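PDB 5E7H: IPT/TIG domain-containing protein BACOVA_02650 from Bacteroides ovatus, which binds polysaccharide at the cell surface, probably capturing xyloglucan before its transport into the periplasm, this chain comprising an IPT/TIG domain and the xyloglucan-binding domain. Local coordinates for residues T6-T11 and V19-Q24; G66-T71 and E81-L86; H99-C104 and W136-S141; T126-A131 and Q245-V250; Q178-E183 and S231-V236. All blocks are in the same frame, centred on the assembly; numbering follows the deposited sequence. Where two conformers were deposited one is given.

Contact 1 of 5, residues T6-T11 and V19-Q24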
# COMPACT_ATOMS: atom_id res chain seq x y z
N THR A 6 -0.14 -13.19 -13.21
CA THR A 6 1.21 -12.62 -13.18
C THR A 6 1.35 -11.45 -12.19
O THR A 6 2.44 -11.21 -11.68
CB THR A 6 1.66 -12.15 -14.58
OG1 THR A 6 0.71 -11.24 -15.12
CG2 THR A 6 1.80 -13.34 -15.51
N ALA A 7 0.27 -10.72 -11.92
CA ALA A 7 0.33 -9.63 -10.94
C ALA A 7 -1.07 -9.25 -10.46
O ALA A 7 -2.05 -9.44 -11.17
CB ALA A 7 1.02 -8.43 -11.54
N VAL A 8 -1.13 -8.74 -9.24
CA VAL A 8 -2.35 -8.18 -8.66
C VAL A 8 -2.04 -6.74 -8.26
O VAL A 8 -0.96 -6.45 -7.74
CB VAL A 8 -2.84 -8.99 -7.46
CG1 VAL A 8 -4.15 -8.45 -6.93
CG2 VAL A 8 -3.03 -10.46 -7.85
N SER A 9 -2.99 -5.84 -8.50
CA SER A 9 -2.75 -4.41 -8.31
C SER A 9 -2.37 -4.03 -6.88
O SER A 9 -1.57 -3.10 -6.66
CB SER A 9 -4.00 -3.63 -8.75
OG SER A 9 -5.15 -4.07 -8.06
N SER A 10 -2.92 -4.73 -5.89
CA SER A 10 -2.60 -4.47 -4.50
C SER A 10 -2.87 -5.70 -3.65
O SER A 10 -3.72 -6.51 -4.01
CB SER A 10 -3.41 -3.30 -3.97
OG SER A 10 -3.17 -3.10 -2.59
N THR A 11 -2.13 -5.84 -2.55
CA THR A 11 -2.44 -6.87 -1.54
C THR A 11 -3.51 -6.39 -0.55
O THR A 11 -4.03 -7.19 0.21
CB THR A 11 -1.18 -7.29 -0.76
OG1 THR A 11 -0.66 -6.16 -0.05
CG2 THR A 11 -0.10 -7.84 -1.68
N VAL A 19 -9.81 -3.49 -8.21
CA VAL A 19 -8.74 -4.48 -8.16
C VAL A 19 -8.50 -4.95 -9.58
O VAL A 19 -9.44 -5.26 -10.29
CB VAL A 19 -9.13 -5.69 -7.29
CG1 VAL A 19 -7.95 -6.66 -7.13
CG2 VAL A 19 -9.61 -5.22 -5.94
N THR A 20 -7.23 -4.99 -9.99
CA THR A 20 -6.87 -5.43 -11.33
C THR A 20 -5.90 -6.60 -11.22
O THR A 20 -4.98 -6.56 -10.41
CB THR A 20 -6.23 -4.29 -12.14
OG1 THR A 20 -7.12 -3.18 -12.18
CG2 THR A 20 -5.96 -4.74 -13.56
N ILE A 21 -6.15 -7.63 -12.00
CA ILE A 21 -5.31 -8.83 -12.02
C ILE A 21 -4.84 -9.04 -13.44
O ILE A 21 -5.63 -9.12 -14.35
CB ILE A 21 -6.07 -10.07 -11.56
CG1 ILE A 21 -6.62 -9.86 -10.14
CG2 ILE A 21 -5.16 -11.31 -11.62
CD1 ILE A 21 -7.54 -10.97 -9.68
N THR A 22 -3.52 -9.13 -13.63
CA THR A 22 -2.98 -9.43 -14.96
C THR A 22 -2.54 -10.89 -15.02
O THR A 22 -2.18 -11.49 -14.00
CB THR A 22 -1.79 -8.53 -15.31
OG1 THR A 22 -0.73 -8.79 -14.39
CG2 THR A 22 -2.17 -7.07 -15.20
N GLY A 23 -2.54 -11.44 -16.22
CA GLY A 23 -2.18 -12.83 -16.38
C GLY A 23 -2.46 -13.28 -17.78
O GLY A 23 -2.35 -12.51 -18.72
N GLN A 24 -2.84 -14.54 -17.91
CA GLN A 24 -3.08 -15.13 -19.22
C GLN A 24 -4.23 -16.11 -19.17
O GLN A 24 -4.45 -16.75 -18.14
CB GLN A 24 -1.81 -15.82 -19.73
CG GLN A 24 -0.67 -14.87 -20.06
CD GLN A 24 0.62 -15.59 -20.38
OE1 GLN A 24 0.92 -16.63 -19.80
NE2 GLN A 24 1.38 -15.04 -21.32
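Thr-6 and Ala-7 meet Thr-22 round its flat backbone carbonyl. The carbonyl of Thr-22 receives Thr-6 N at 2.8 Å from its O, the donor tilted 28° out of the carbonyl plane, and a weak second bond reaches the same Thr-22 O from Ala-7 N at 3.3 Å. The carbonyl of Thr-20 is approached differently: Ser-9 N lies nearly along the C=O axis, 2.9 Å from Thr-20 O, while the CA of Val-8 comes near the same oxygen. Between these two carbonyls Thr-22 N donates to Ala-7 O at 2.9 Å. Two consecutive residues facing a single partner form a classic beta bulge, here in the antiparallel hairpin of strands 4-8 and 18-24, part of a four-stranded sheet in the immunoglobulin-like IPT/TIG domain. Thr-22 OG1 stands between its own backbone N and carbonyl carbon (chi1 64°), which leads it over Ala-7, whose CB is 3.4 Å away and leaves room for it. In the conformer of Thr-6 described, its OG1 is hydrogen-bonded to Thr-22 OG1 at 2.9 Å; a second conformer makes this bond less certain. Serine suits position 9 because its short hydroxyl reaches back to the partner strand: Thr-20 N donates to Ser-9 OG at 3.0 Å and 176°, and Thr-20 is gripped at both ends of its backbone. On the face away from Thr-22 OG1 and Ala-7 CB, Val-8 CG1 packs 4.2 Å from Val-19 CG1 and beside Ile-21; Ile-54 touches Ile-21 and Phe-56 touches Val-19.

Contact 2 of 5, residues G66-T71 and E81-L86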
# COMPACT_ATOMS: atom_id res chain seq x y z
N GLY A 66 -5.68 -14.56 2.94
CA GLY A 66 -6.00 -15.64 2.03
C GLY A 66 -5.45 -15.36 0.65
O GLY A 66 -4.48 -14.62 0.51
N HIS A 67 -6.05 -15.99 -0.36
CA HIS A 67 -5.65 -15.77 -1.74
C HIS A 67 -6.87 -15.56 -2.62
O HIS A 67 -7.97 -15.98 -2.27
CB HIS A 67 -4.84 -16.95 -2.26
CG HIS A 67 -3.62 -17.23 -1.45
ND1 HIS A 67 -2.41 -16.61 -1.70
CD2 HIS A 67 -3.42 -18.02 -0.36
CE1 HIS A 67 -1.52 -17.02 -0.81
NE2 HIS A 67 -2.11 -17.87 0.01
N ILE A 68 -6.66 -14.92 -3.76
CA ILE A 68 -7.69 -14.84 -4.79
C ILE A 68 -7.60 -16.05 -5.71
O ILE A 68 -6.52 -16.41 -6.17
CB ILE A 68 -7.55 -13.55 -5.61
CG1 ILE A 68 -7.64 -12.31 -4.70
CG2 ILE A 68 -8.61 -13.50 -6.71
CD1 ILE A 68 -7.36 -11.01 -5.41
N SER A 69 -8.74 -16.70 -5.94
CA SER A 69 -8.84 -17.83 -6.88
C SER A 69 -9.66 -17.42 -8.09
O SER A 69 -10.78 -16.93 -7.94
CB SER A 69 -9.47 -19.05 -6.20
OG SER A 69 -8.66 -19.50 -5.14
N VAL A 70 -9.12 -17.65 -9.28
CA VAL A 70 -9.79 -17.35 -10.54
C VAL A 70 -10.08 -18.65 -11.28
O VAL A 70 -9.16 -19.42 -11.55
CB VAL A 70 -8.95 -16.41 -11.43
CG1 VAL A 70 -9.67 -16.13 -12.76
CG2 VAL A 70 -8.63 -15.12 -10.70
N THR A 71 -11.35 -18.89 -11.58
CA THR A 71 -11.73 -20.05 -12.39
C THR A 71 -12.05 -19.59 -13.80
O THR A 71 -12.85 -18.69 -14.00
CB THR A 71 -12.94 -20.80 -11.81
OG1 THR A 71 -12.63 -21.25 -10.48
CG2 THR A 71 -13.29 -22.01 -12.67
N GLU A 81 0.71 -14.20 -4.00
CA GLU A 81 0.75 -13.27 -2.88
C GLU A 81 -0.39 -13.51 -1.92
O GLU A 81 -1.51 -13.80 -2.34
CB GLU A 81 0.63 -11.81 -3.36
CG GLU A 81 1.71 -11.29 -4.24
CD GLU A 81 1.47 -9.83 -4.59
OE1 GLU A 81 0.29 -9.44 -4.79
OE2 GLU A 81 2.45 -9.06 -4.65
N ILE A 82 -0.15 -13.29 -0.63
CA ILE A 82 -1.23 -13.29 0.34
C ILE A 82 -2.02 -12.00 0.19
O ILE A 82 -1.47 -10.90 0.28
CB ILE A 82 -0.70 -13.45 1.77
CG1 ILE A 82 -0.10 -14.85 1.90
CG2 ILE A 82 -1.80 -13.25 2.78
CD1 ILE A 82 0.51 -15.17 3.26
N PHE A 83 -3.31 -12.17 -0.08
CA PHE A 83 -4.28 -11.07 -0.22
C PHE A 83 -4.86 -10.69 1.15
O PHE A 83 -5.23 -11.57 1.93
CB PHE A 83 -5.40 -11.48 -1.19
CG PHE A 83 -6.26 -10.33 -1.65
CD1 PHE A 83 -5.74 -9.34 -2.45
CD2 PHE A 83 -7.60 -10.26 -1.26
CE1 PHE A 83 -6.53 -8.26 -2.86
CE2 PHE A 83 -8.40 -9.20 -1.68
CZ PHE A 83 -7.86 -8.21 -2.47
N TYR A 84 -4.92 -9.39 1.43
CA TYR A 84 -5.36 -8.83 2.71
C TYR A 84 -4.54 -9.43 3.86
O TYR A 84 -5.06 -10.10 4.77
CB TYR A 84 -6.88 -8.98 2.93
CG TYR A 84 -7.61 -7.66 2.66
CD1 TYR A 84 -8.16 -6.93 3.70
CD2 TYR A 84 -7.68 -7.12 1.38
CE1 TYR A 84 -8.80 -5.71 3.47
CE2 TYR A 84 -8.33 -5.92 1.14
CZ TYR A 84 -8.87 -5.23 2.19
OH TYR A 84 -9.49 -4.00 1.96
N PRO A 85 -3.22 -9.19 3.82
CA PRO A 85 -2.32 -9.68 4.87
C PRO A 85 -2.46 -8.83 6.12
O PRO A 85 -1.59 -8.03 6.48
CB PRO A 85 -0.93 -9.53 4.24
CG PRO A 85 -1.06 -8.36 3.37
CD PRO A 85 -2.46 -8.48 2.77
N LEU A 86 -3.60 -8.99 6.79
CA LEU A 86 -3.94 -8.16 7.95
C LEU A 86 -2.88 -8.23 9.05
O LEU A 86 -2.63 -7.22 9.72
CB LEU A 86 -5.31 -8.59 8.49
CG LEU A 86 -6.43 -8.25 7.50
CD1 LEU A 86 -7.64 -9.14 7.83
CD2 LEU A 86 -6.80 -6.77 7.53
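Phe-83 and Ile-68 are brought together by their torsions. In Phe-83, CG is anti to the backbone N (chi1 -167°), which sets CG on the side of Ile-68; in Ile-68 the chain beyond CB is extended (chi2 174°), and its CD1 lands over the centre of the ring. This methyl is 3.8 Å from the centroid of the Phe-83 ring and only 12° off its normal, a CH-pi contact, while Ile-68 CG1 rests 3.9 Å from Phe-83 CG. The opposite face is met by Tyr-84 CD2, offset toward the rim, which leaves the phenyl group sandwiched. Isoleucine suits the place because its CG1-CD1 arm is long enough to lay a methyl on the ring. Ile-34 of strand 31-34 touches both side chains.

The backbone closes beside this pair. Phe-83 N donates to Gly-66 O at 2.8 Å, and Gly-66 N answers to Phe-83 O at 3.2 Å; Asn-35 ND2 gives that second oxygen another hydrogen bond. Glycine accepts the almost fully stretched backbone at position 66 readily. His-67 turns its ring back toward the other segment, and its ND1 makes a weak hydrogen bond to Glu-81 O at 3.0 Å. Its CE1 is 3.8 Å from Ile-82 CG1, so the imidazole is both polar partner and packing surface. After Phe-83 the chain bends through Tyr-84 into an inverse gamma turn centred on Pro-85. The arrangement is a single antiparallel bridge, of the hydrogen-bonded kind, that ties the loop between strands 75-78 and 89-91 to the chain around Gly-66, leading into strand 68-72, within the IPT/TIG domain.

Contact 3 of 5, residues H99-C104 and W136-S141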
# COMPACT_ATOMS: atom_id res chain seq x y z
N HIS A 99 -0.58 7.72 15.69
CA HIS A 99 0.06 9.00 15.52
C HIS A 99 0.49 9.58 16.87
O HIS A 99 -0.28 9.55 17.83
CB HIS A 99 -0.91 9.95 14.83
CG HIS A 99 -0.43 11.35 14.72
ND1 HIS A 99 0.44 11.77 13.74
CD2 HIS A 99 -0.75 12.45 15.44
CE1 HIS A 99 0.66 13.07 13.88
NE2 HIS A 99 -0.06 13.51 14.90
N VAL A 100 1.71 10.10 16.96
CA VAL A 100 2.17 10.77 18.18
C VAL A 100 2.15 12.29 18.03
O VAL A 100 1.55 12.99 18.86
CB VAL A 100 3.60 10.32 18.57
CG1 VAL A 100 4.02 10.91 19.93
CG2 VAL A 100 3.67 8.79 18.59
N TRP A 101 2.80 12.80 17.00
CA TRP A 101 2.89 14.26 16.79
C TRP A 101 3.19 14.56 15.32
O TRP A 101 3.64 13.69 14.57
CB TRP A 101 3.93 14.91 17.71
CG TRP A 101 5.36 14.51 17.48
CD1 TRP A 101 6.06 13.56 18.18
CD2 TRP A 101 6.27 15.04 16.50
NE1 TRP A 101 7.34 13.47 17.69
CE2 TRP A 101 7.50 14.36 16.66
CE3 TRP A 101 6.17 16.01 15.50
CZ2 TRP A 101 8.61 14.62 15.86
CZ3 TRP A 101 7.28 16.28 14.72
CH2 TRP A 101 8.47 15.57 14.89
N GLY A 102 2.90 15.79 14.92
CA GLY A 102 3.15 16.24 13.57
C GLY A 102 2.03 17.10 13.03
O GLY A 102 0.88 17.03 13.49
N ASP A 103 2.38 17.95 12.07
CA ASP A 103 1.42 18.77 11.34
C ASP A 103 0.90 17.96 10.17
O ASP A 103 1.60 17.79 9.17
CB ASP A 103 2.10 20.06 10.88
CG ASP A 103 1.14 21.05 10.23
OD1 ASP A 103 -0.05 20.73 10.06
OD2 ASP A 103 1.61 22.15 9.88
N CYS A 104 -0.31 17.43 10.30
CA CYS A 104 -0.92 16.60 9.26
C CYS A 104 -2.41 16.51 9.57
O CYS A 104 -2.90 17.15 10.49
CB CYS A 104 -0.27 15.22 9.21
SG CYS A 104 -0.50 14.23 10.72
N TRP A 136 7.87 20.90 6.88
CA TRP A 136 6.52 21.32 6.55
C TRP A 136 5.50 20.45 7.28
O TRP A 136 5.15 20.77 8.43
CB TRP A 136 6.32 21.31 5.04
CG TRP A 136 4.93 21.71 4.63
CD1 TRP A 136 4.22 22.79 5.06
CD2 TRP A 136 4.09 21.00 3.73
NE1 TRP A 136 2.98 22.80 4.46
CE2 TRP A 136 2.87 21.71 3.64
CE3 TRP A 136 4.24 19.83 2.99
CZ2 TRP A 136 1.82 21.29 2.83
CZ3 TRP A 136 3.19 19.41 2.18
CH2 TRP A 136 1.99 20.14 2.12
N LYS A 137 5.06 19.35 6.67
CA LYS A 137 4.03 18.51 7.27
C LYS A 137 4.55 17.11 7.42
O LYS A 137 5.35 16.63 6.61
CB LYS A 137 2.73 18.54 6.43
CG LYS A 137 1.98 19.86 6.59
CD LYS A 137 0.57 19.88 6.04
CE LYS A 137 -0.06 21.24 6.34
NZ LYS A 137 -1.50 21.26 5.96
N GLN A 138 4.11 16.44 8.48
CA GLN A 138 4.67 15.14 8.82
C GLN A 138 3.82 14.43 9.87
O GLN A 138 3.00 15.06 10.54
CB GLN A 138 6.11 15.30 9.32
CG GLN A 138 6.26 16.09 10.64
CD GLN A 138 5.95 17.57 10.53
OE1 GLN A 138 5.15 18.12 11.32
NE2 GLN A 138 6.63 18.26 9.63
N SER A 139 4.03 13.13 9.99
CA SER A 139 3.51 12.36 11.11
C SER A 139 4.61 11.50 11.70
O SER A 139 5.20 10.68 10.99
CB SER A 139 2.35 11.48 10.67
OG SER A 139 1.98 10.58 11.69
N TYR A 140 4.89 11.73 12.98
CA TYR A 140 5.73 10.86 13.79
C TYR A 140 4.78 9.89 14.46
O TYR A 140 3.95 10.31 15.28
CB TYR A 140 6.54 11.67 14.80
CG TYR A 140 7.54 10.87 15.62
CD1 TYR A 140 7.12 9.92 16.55
CD2 TYR A 140 8.90 11.12 15.51
CE1 TYR A 140 8.04 9.21 17.31
CE2 TYR A 140 9.82 10.41 16.28
CZ TYR A 140 9.37 9.47 17.17
OH TYR A 140 10.28 8.76 17.93
N SER A 141 4.88 8.61 14.12
CA SER A 141 3.96 7.60 14.62
C SER A 141 4.68 6.48 15.35
O SER A 141 5.90 6.37 15.28
CB SER A 141 3.12 7.01 13.47
OG SER A 141 2.23 7.97 12.92
O HOH W 1 -2.54 19.64 8.05
O HOH W 2 4.47 22.75 10.05
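Trp-101 and Tyr-140 lie with their planes near parallel across a classic beta bulge, where Val-100 and Trp-101 both face Tyr-140 in a five-stranded sheet of the xyloglucan-binding domain. The Tyr-140 ring and the five-membered ring of Trp-101 are inclined by 21° but slid apart, so they barely overlap. Instead Tyr-140 CB sits over the indole face, 3.4 Å from Trp-101 CE2, and Trp-101 NE1 lies over the phenol face, 3.3 Å from Tyr-140 CG and toward the rim. Trp-101 is exposed and also touches Trp-135. An alanine in place of Tyr-140 would keep the CB contact but would probably leave Trp-101 NE1 without the ring it lies on and Glu-183 without its hydroxyl partner.

His-99 turns its ring edge to Ser-139, with ND1 2.8 Å from OG, a hydrogen bond in which either atom could be the donor; Tyr-93 OH also bonds to that hydroxyl. Gly-102 is needed where a CB would collide with Gln-138 O. Gln-138 bends back at chi2 (-69°), and its OE1 accepts from Asp-103 N at 2.9 Å and 177°, the donor standing above the amide plane. Asp-103 crosses Lys-137 obliquely, OD1 staying 4.4 Å from NZ, which bonds Thr-126 O. A water joins Asp-103 OD2, at 2.9 Å, to Trp-136 O, at 2.6 Å.

Contact 4 of 5, residues T126-A131 and Q245-V250. With ACT (acetate ion), chain H.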
# COMPACT_ATOMS: atom_id res chain seq x y z
N THR A 126 -1.71 17.35 3.15
CA THR A 126 -2.40 18.16 2.17
C THR A 126 -2.11 19.62 2.43
O THR A 126 -1.87 20.05 3.56
CB THR A 126 -3.92 17.94 2.22
OG1 THR A 126 -4.48 18.63 3.35
CG2 THR A 126 -4.27 16.46 2.27
N GLY A 127 -2.18 20.42 1.37
CA GLY A 127 -2.06 21.84 1.51
C GLY A 127 -0.98 22.45 0.66
O GLY A 127 -0.37 21.79 -0.18
N THR A 128 -0.71 23.72 0.93
CA THR A 128 0.22 24.50 0.15
C THR A 128 1.55 24.62 0.89
O THR A 128 1.57 24.89 2.09
CB THR A 128 -0.33 25.88 -0.13
OG1 THR A 128 -1.66 25.77 -0.65
CG2 THR A 128 0.51 26.57 -1.14
N VAL A 129 2.65 24.40 0.16
CA VAL A 129 4.00 24.49 0.73
C VAL A 129 4.86 25.44 -0.11
O VAL A 129 4.82 25.41 -1.33
CB VAL A 129 4.66 23.08 0.85
CG1 VAL A 129 4.73 22.35 -0.49
CG2 VAL A 129 6.06 23.17 1.50
N SER A 130 5.60 26.30 0.57
CA SER A 130 6.47 27.25 -0.12
C SER A 130 7.59 26.53 -0.88
O SER A 130 7.86 25.36 -0.65
CB SER A 130 7.09 28.25 0.86
OG SER A 130 8.20 27.64 1.51
N ALA A 131 8.26 27.26 -1.77
CA ALA A 131 9.49 26.79 -2.38
C ALA A 131 10.53 26.49 -1.30
O ALA A 131 10.47 27.05 -0.21
CB ALA A 131 10.05 27.84 -3.37
N GLN A 245 6.50 27.15 -5.03
CA GLN A 245 5.37 26.78 -4.21
C GLN A 245 4.58 25.68 -4.91
O GLN A 245 4.54 25.63 -6.14
CB GLN A 245 4.50 28.01 -3.95
CG GLN A 245 3.28 27.80 -3.08
CD GLN A 245 2.41 29.05 -2.95
OE1 GLN A 245 1.26 28.95 -2.51
NE2 GLN A 245 2.93 30.22 -3.33
N ALA A 246 3.96 24.81 -4.12
CA ALA A 246 3.12 23.76 -4.67
C ALA A 246 2.01 23.43 -3.70
O ALA A 246 2.17 23.58 -2.50
CB ALA A 246 3.95 22.51 -4.92
N THR A 247 0.91 22.91 -4.22
CA THR A 247 -0.17 22.45 -3.37
C THR A 247 -0.33 20.99 -3.70
O THR A 247 -0.34 20.60 -4.87
CB THR A 247 -1.45 23.28 -3.62
OG1 THR A 247 -1.20 24.65 -3.23
CG2 THR A 247 -2.63 22.74 -2.85
N ILE A 248 -0.39 20.15 -2.66
CA ILE A 248 -0.53 18.72 -2.88
C ILE A 248 -1.65 18.18 -2.01
O ILE A 248 -2.10 18.85 -1.09
CB ILE A 248 0.80 17.96 -2.61
CG1 ILE A 248 1.09 17.83 -1.10
CG2 ILE A 248 1.97 18.65 -3.34
CD1 ILE A 248 2.32 16.99 -0.75
N GLU A 249 -2.11 16.98 -2.33
CA GLU A 249 -3.14 16.31 -1.54
C GLU A 249 -2.87 14.82 -1.64
O GLU A 249 -3.16 14.21 -2.68
CB GLU A 249 -4.54 16.68 -2.02
CG GLU A 249 -5.63 16.08 -1.19
CD GLU A 249 -7.03 16.44 -1.66
OE1 GLU A 249 -7.19 17.17 -2.67
OE2 GLU A 249 -7.97 15.98 -0.99
N VAL A 250 -2.28 14.27 -0.59
CA VAL A 250 -1.80 12.88 -0.60
C VAL A 250 -2.29 12.18 0.65
O VAL A 250 -2.18 12.73 1.75
CB VAL A 250 -0.26 12.82 -0.67
CG1 VAL A 250 0.23 11.37 -0.76
CG2 VAL A 250 0.24 13.63 -1.86
C ACT H . -2.97 24.44 3.91
O ACT H . -4.06 23.81 3.96
OXT ACT H . -2.65 25.05 2.85
CH3 ACT H . -2.05 24.47 5.10
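Thr-128 and Thr-247 face each other as a non-hydrogen-bonded antiparallel pair, and their hydroxyls make the link that the backbone does not: OG1 of Thr-128 is 2.8 Å from OG1 of Thr-247, either able to donate. Both hydroxyls lie beside their own backbone N, anti to the carbonyl carbon, which directs them at one another. Threonine fits such a position, since its beta branch suits an extended chain while its OG1 can reach across. On the same face, two pairs along, Thr-126 and Glu-249 run side by side, with Thr-126 CG2 3.7 Å from Glu-249 CG; the carboxylate beyond is bonded to Tyr-251 OH.

What positions these side chains is the backbone pairing between them. Gly-127 N donates to Ile-248 O at 2.9 Å and Ile-248 N to Gly-127 O at 3.0 Å. Farther along, Val-129 N donates to Ala-246 O at 2.8 Å, and Ala-246 N returns the bond to Val-129 O. The chain turns a corner at Gly-127, where backbone angles would jam any CB against the preceding carbonyl oxygen. An acetate, probably from the crystallisation liquor, sits beside the corner: Thr-128 N donates to its OXT at 3.0 Å, and a CB on Gly-127 would strike it.

The other face is apolar and carries Val-129, Ala-246 and Ile-248. Trp-136 of strand 133-142 packs on Val-129 and Ile-248, Phe-177 of strand 176-181 on Ile-248 and Val-250, and Pro-175 on Ala-246, so strands 128-129 and 246-259 close over the sandwich interior while their threonines look outward.

Contact 5 of 5, residues Q178-E183 and S231-V236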
# COMPACT_ATOMS: atom_id res chain seq x y z
N GLN A 178 9.94 11.68 2.91
CA GLN A 178 10.91 10.87 3.64
C GLN A 178 10.15 9.85 4.47
O GLN A 178 9.17 10.19 5.12
CB GLN A 178 11.78 11.76 4.55
CG GLN A 178 12.72 10.97 5.46
CD GLN A 178 13.44 11.82 6.46
OE1 GLN A 178 13.15 13.00 6.67
NE2 GLN A 178 14.41 11.20 7.10
N ILE A 179 10.59 8.60 4.44
CA ILE A 179 10.07 7.57 5.35
C ILE A 179 11.24 7.07 6.19
O ILE A 179 12.28 6.63 5.65
CB ILE A 179 9.40 6.41 4.61
CG1 ILE A 179 8.24 6.93 3.75
CG2 ILE A 179 8.91 5.37 5.61
CD1 ILE A 179 7.53 5.85 2.89
N ALA A 180 11.10 7.16 7.51
CA ALA A 180 12.16 6.77 8.45
C ALA A 180 11.57 5.81 9.47
O ALA A 180 10.39 5.89 9.80
CB ALA A 180 12.73 7.98 9.14
N MET A 181 12.41 4.91 9.98
CA MET A 181 12.02 4.01 11.06
C MET A 181 13.08 3.99 12.16
O MET A 181 14.28 4.13 11.90
CB MET A 181 11.81 2.60 10.53
CG MET A 181 10.61 2.43 9.64
SD MET A 181 10.58 0.76 8.99
CE MET A 181 9.08 0.86 8.03
N CYS A 182 12.62 3.80 13.39
CA CYS A 182 13.48 3.62 14.57
C CYS A 182 14.44 4.77 14.83
O CYS A 182 15.52 4.60 15.42
CB CYS A 182 14.29 2.33 14.46
SG CYS A 182 13.28 0.87 14.20
N GLU A 183 14.04 5.96 14.39
CA GLU A 183 14.85 7.17 14.49
C GLU A 183 16.23 7.00 13.86
O GLU A 183 17.17 7.72 14.20
CB GLU A 183 14.97 7.63 15.96
CG GLU A 183 13.64 8.14 16.49
CD GLU A 183 13.76 8.95 17.76
OE1 GLU A 183 14.87 9.44 18.06
OE2 GLU A 183 12.74 9.08 18.47
N SER A 231 12.76 0.51 19.17
CA SER A 231 12.05 1.75 18.84
C SER A 231 10.87 1.44 17.97
O SER A 231 10.99 0.67 17.01
CB SER A 231 12.97 2.72 18.12
OG SER A 231 12.22 3.84 17.64
N THR A 232 9.71 2.00 18.30
CA THR A 232 8.54 1.81 17.44
C THR A 232 8.28 2.99 16.51
O THR A 232 7.24 3.05 15.87
CB THR A 232 7.29 1.51 18.25
OG1 THR A 232 7.21 2.42 19.34
CG2 THR A 232 7.36 0.09 18.82
N HIS A 233 9.26 3.89 16.37
CA HIS A 233 9.11 5.01 15.45
C HIS A 233 8.96 4.60 13.99
O HIS A 233 9.76 3.86 13.45
CB HIS A 233 10.32 5.94 15.57
CG HIS A 233 10.40 6.98 14.51
ND1 HIS A 233 11.46 7.08 13.64
CD2 HIS A 233 9.57 8.01 14.21
CE1 HIS A 233 11.28 8.12 12.85
NE2 HIS A 233 10.14 8.69 13.16
N ILE A 234 7.92 5.15 13.36
CA ILE A 234 7.87 5.26 11.90
C ILE A 234 7.43 6.69 11.64
O ILE A 234 6.50 7.18 12.28
CB ILE A 234 6.93 4.22 11.23
CG1 ILE A 234 6.91 4.41 9.72
CG2 ILE A 234 5.52 4.29 11.82
CD1 ILE A 234 6.18 3.31 8.97
N GLY A 235 8.09 7.34 10.69
CA GLY A 235 7.82 8.74 10.39
C GLY A 235 7.67 8.94 8.90
O GLY A 235 8.41 8.36 8.11
N VAL A 236 6.69 9.75 8.52
CA VAL A 236 6.45 10.15 7.13
C VAL A 236 6.53 11.68 7.10
O VAL A 236 5.78 12.37 7.78
CB VAL A 236 5.08 9.65 6.62
CG1 VAL A 236 4.79 10.15 5.21
CG2 VAL A 236 5.02 8.11 6.68
O HOH W 3 12.58 5.75 19.42
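His-233 reaches across to the chain just after strand 176-181. Its CB lies 3.8 Å from Cys-182 N, and CG, anti to the backbone N (chi1 170°), is 4.0 Å from Glu-183 CG. ND1 accepts Glu-183 N at 2.9 Å, the donor tilted 22° from the ring plane. CD2 packs on Tyr-140 CE2, the ring planes about 30° apart. CE1 touches Ala-180 CB at 4.0 Å, a neighbour small enough to admit it, and NE2 at the tip bonds Tyr-237 OH. With ND1 accepting, the ring is probably neutral. Glycine suits position 235, since a CB there would strike NE2 as it lies. An alanine in place of His-233 would probably leave Glu-183 N and the Tyr-237 hydroxyl without these partners.

Two further bonds hold the backbone of His-233: Cys-182 N donates to its O at 2.9 Å, and its N donates to Ser-231 OG at 3.2 Å, an ST turn. On the other face Met-181 CE lies 3.9 Å from Ile-234 CD1, both chains pointing the same way. Strand 233-240 lies between 176-181 and 133-142 in the five-stranded sheet; Phe-226 of helix 223-227 touches Met-181 and Cys-182, and Leu-162 of strand 160-168 packs on Met-181 and Ile-179.

Contacts 1 and 2 belong to the IPT/TIG domain, centres about 11 Å apart, and meet where Thr-11 O lies 2.7 Å from Tyr-84 N, probably a hydrogen bond. Contacts 3, 4 and 5 belong to the xyloglucan-binding domain, on the opposite side of the chain's centre; contacts 1 and 3 have centres about 33 Å apart. Contacts 3 and 5 share a sheet and touch through a hydrogen bond of Tyr-140 OH, 2.5 Å from Glu-183 OE2. Contact 4 joins contact 3 through a hydrogen bond of Lys-137 NZ, 2.7 Å from Thr-126 O, but stays about 8 Å from contact 5 at the nearest atoms. The sodium ion bound by Leu-227 and Asn-230 lies about 7 Å from the Ser-231 side chain.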